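Local coordinates for probable endonuclease 4 (Thermotoga maritima, PDB 4HNO), which probably cleaves phosphodiester bonds at apurinic or apyrimidinic sites in DNA during base excision repair, using a cluster of three metal ions, at residues A[270-273]-A[274-278]. Numbering follows the deposited sequence. Where two conformers were deposited one is given.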
ATOM      1  N   GLU A 270      -5.887 -18.562  -0.612  1.00 20.09           N
ATOM      2  CA  GLU A 270      -7.032 -17.701  -0.348  1.00 19.10           C
ATOM      3  C   GLU A 270      -7.007 -16.498  -1.281  1.00 16.69           C
ATOM      4  O   GLU A 270      -8.048 -16.020  -1.740  1.00 15.60           O
ATOM      5  CB  GLU A 270      -7.037 -17.240   1.109  1.00 21.81           C
ATOM      6  CG  GLU A 270      -7.446 -18.325   2.106  1.00 26.47           C
ATOM      7  CD  GLU A 270      -6.381 -19.389   2.290  1.00 32.90           C
ATOM      8  OE1 GLU A 270      -6.737 -20.529   2.658  1.00 39.30           O
ATOM      9  OE2 GLU A 270      -5.186 -19.090   2.081  1.00 32.89           O
ATOM     10  N   HIS A 271      -5.811 -15.989  -1.554  1.00 15.65           N
ATOM     11  CA  HIS A 271      -5.696 -14.861  -2.452  1.00 14.19           C
ATOM     12  C   HIS A 271      -6.070 -15.237  -3.877  1.00 14.60           C
ATOM     13  O   HIS A 271      -6.697 -14.437  -4.563  1.00 14.39           O
ATOM     14  CB  HIS A 271      -4.320 -14.211  -2.337  1.00 15.12           C
ATOM     15  CG  HIS A 271      -4.120 -13.560  -1.013  1.00 14.74           C
ATOM     16  ND1 HIS A 271      -2.891 -13.439  -0.400  1.00 15.94           N
ATOM     17  CD2 HIS A 271      -5.017 -13.022  -0.156  1.00 16.19           C
ATOM     18  CE1 HIS A 271      -3.040 -12.839   0.767  1.00 16.62           C
ATOM     19  NE2 HIS A 271      -4.322 -12.583   0.941  1.00 16.92           N
ATOM     20  N   ALA A 272      -5.733 -16.449  -4.313  1.00 15.53           N
ATOM     21  CA  ALA A 272      -6.185 -16.915  -5.608  1.00 15.44           C
ATOM     22  C   ALA A 272      -7.724 -16.932  -5.655  1.00 15.64           C
ATOM     23  O   ALA A 272      -8.328 -16.549  -6.666  1.00 15.55           O
ATOM     24  CB  ALA A 272      -5.616 -18.315  -5.895  1.00 17.59           C
ATOM     25  N   GLU A 273      -8.345 -17.382  -4.573  1.00 15.32           N
ATOM     26  CA  GLU A 273      -9.795 -17.392  -4.511  1.00 15.84           C
ATOM     27  C   GLU A 273     -10.352 -15.973  -4.569  1.00 14.90           C
ATOM     28  O   GLU A 273     -11.377 -15.738  -5.219  1.00 15.10           O
ATOM     29  CB  GLU A 273     -10.272 -18.106  -3.244  1.00 17.97           C
ATOM     30  CG  GLU A 273     -10.079 -19.608  -3.263  1.00 24.28           C
ATOM     31  CD  GLU A 273     -10.455 -20.261  -1.943  1.00 33.76           C
ATOM     32  OE1 GLU A 273     -10.882 -19.548  -1.007  1.00 35.40           O
ATOM     33  OE2 GLU A 273     -10.321 -21.499  -1.840  1.00 42.95           O
ATOM     34  N   ASP A 274      -9.704 -15.037  -3.879  1.00 14.27           N
ATOM     35  CA  ASP A 274     -10.172 -13.661  -3.887  1.00 14.01           C
ATOM     36  C   ASP A 274     -10.045 -13.044  -5.278  1.00 12.89           C
ATOM     37  O   ASP A 274     -10.911 -12.266  -5.678  1.00 13.18           O
ATOM     38  CB  ASP A 274      -9.465 -12.808  -2.821  1.00 15.31           C
ATOM     39  CG  ASP A 274     -10.089 -12.975  -1.405  1.00 16.14           C
ATOM     40  OD1 ASP A 274     -10.799 -13.998  -1.200  1.00 20.24           O
ATOM     41  OD2 ASP A 274      -9.844 -12.106  -0.515  1.00 19.78           O
ATOM     42  N   ILE A 275      -8.983 -13.372  -6.021  1.00 13.20           N
ATOM     43  CA  ILE A 275      -8.849 -12.856  -7.369  1.00 13.93           C
ATOM     44  C   ILE A 275      -9.984 -13.406  -8.233  1.00 14.15           C
ATOM     45  O   ILE A 275     -10.610 -12.667  -8.991  1.00 14.44           O
ATOM     46  CB  ILE A 275      -7.459 -13.189  -7.964  1.00 14.30           C
ATOM     47  CG1 ILE A 275      -6.395 -12.368  -7.224  1.00 14.54           C
ATOM     48  CG2 ILE A 275      -7.423 -12.892  -9.447  1.00 15.48           C
ATOM     49  CD1 ILE A 275      -4.973 -12.623  -7.696  1.00 16.75           C
ATOM     50  N   LYS A 276     -10.280 -14.694  -8.109  1.00 14.42           N
ATOM     51  CA  LYS A 276     -11.411 -15.258  -8.831  1.00 15.15           C
ATOM     52  C   LYS A 276     -12.701 -14.544  -8.446  1.00 15.20           C
ATOM     53  O   LYS A 276     -13.533 -14.287  -9.308  1.00 15.83           O
ATOM     54  CB  LYS A 276     -11.525 -16.746  -8.541  1.00 18.20           C
ATOM     55  CG  LYS A 276     -10.496 -17.583  -9.272  1.00 25.37           C
ATOM     56  CD  LYS A 276     -10.655 -19.067  -8.968  1.00 37.90           C
ATOM     57  CE  LYS A 276      -9.534 -19.887  -9.592  1.00 50.24           C
ATOM     58  NZ  LYS A 276      -8.209 -19.593  -8.973  1.00 55.99           N
ATOM     59  N   LYS A 277     -12.879 -14.240  -7.160  1.00 13.75           N
ATOM     60  CA  LYS A 277     -14.072 -13.528  -6.701  1.00 14.06           C
ATOM     61  C   LYS A 277     -14.176 -12.145  -7.345  1.00 13.84           C
ATOM     62  O   LYS A 277     -15.262 -11.722  -7.726  1.00 14.87           O
ATOM     63  CB  LYS A 277     -14.057 -13.419  -5.176  1.00 14.39           C
ATOM     64  CG  LYS A 277     -15.257 -12.715  -4.563  0.50 15.94           C
ATOM     65  CD  LYS A 277     -16.538 -13.480  -4.812  0.50 22.74           C
ATOM     66  CE  LYS A 277     -17.590 -13.135  -3.776  0.50 31.93           C
ATOM     67  NZ  LYS A 277     -18.794 -13.993  -3.925  0.50 41.84           N
ATOM     68  N   VAL A 278     -13.065 -11.423  -7.441  1.00 13.45           N
ATOM     69  CA  VAL A 278     -13.086 -10.126  -8.099  1.00 13.37           C
ATOM     70  C   VAL A 278     -13.615 -10.249  -9.525  1.00 14.86           C
ATOM     71  O   VAL A 278     -14.484  -9.485  -9.943  1.00 14.86           O
ATOM     72  CB  VAL A 278     -11.692  -9.473  -8.075  1.00 13.37           C
ATOM     73  CG1 VAL A 278     -11.637  -8.268  -8.995  1.00 14.15           C
ATOM     74  CG2 VAL A 278     -11.340  -9.097  -6.637  1.00 13.05           C
TER
HETATM   75  O   HOH W   1      -7.189 -16.724  -9.213  0.94 18.66           O
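Lys-276 turns CG back beside its own backbone N (chi1 -76°), which lays the chain along the previous turn of the helix over Ala-272. CG comes to 3.5 Å from Ala-272 O, and a bend at chi4 (67°) turns the ammonium group toward the same residue. NZ stays 3.8 Å from Ala-272 O, and a water bridges the two: it donates to Ala-272 O at 2.8 Å and accepts from Lys-276 NZ at 3.1 Å. Ala-272 O also accepts a hydrogen bond from Lys-276 N at 3.1 Å; the N-H...O angle is 168°. Ile-275 likewise folds CG1 back against His-271 O, at 3.4 Å, while its N donates a hydrogen bond to that oxygen. Its side chain packs on Ile-7 and Leu-262 of the barrel strands. Asp-274 lies on the buried side. Arg-235 forms salt bridges with both Asp-274 OD1 and Glu-273 OE1, and Thr-264 OG1 and Ile-236 N form hydrogen bonds with Asp-274 OD2. This is regular i to i+4 geometry in helix 268-284 of the TIM barrel. Sharing Arg-235 probably eases the repulsion between the two carboxylates, and Asp-274 ties the helix to residues just after the metal ligands His-233 and Glu-263.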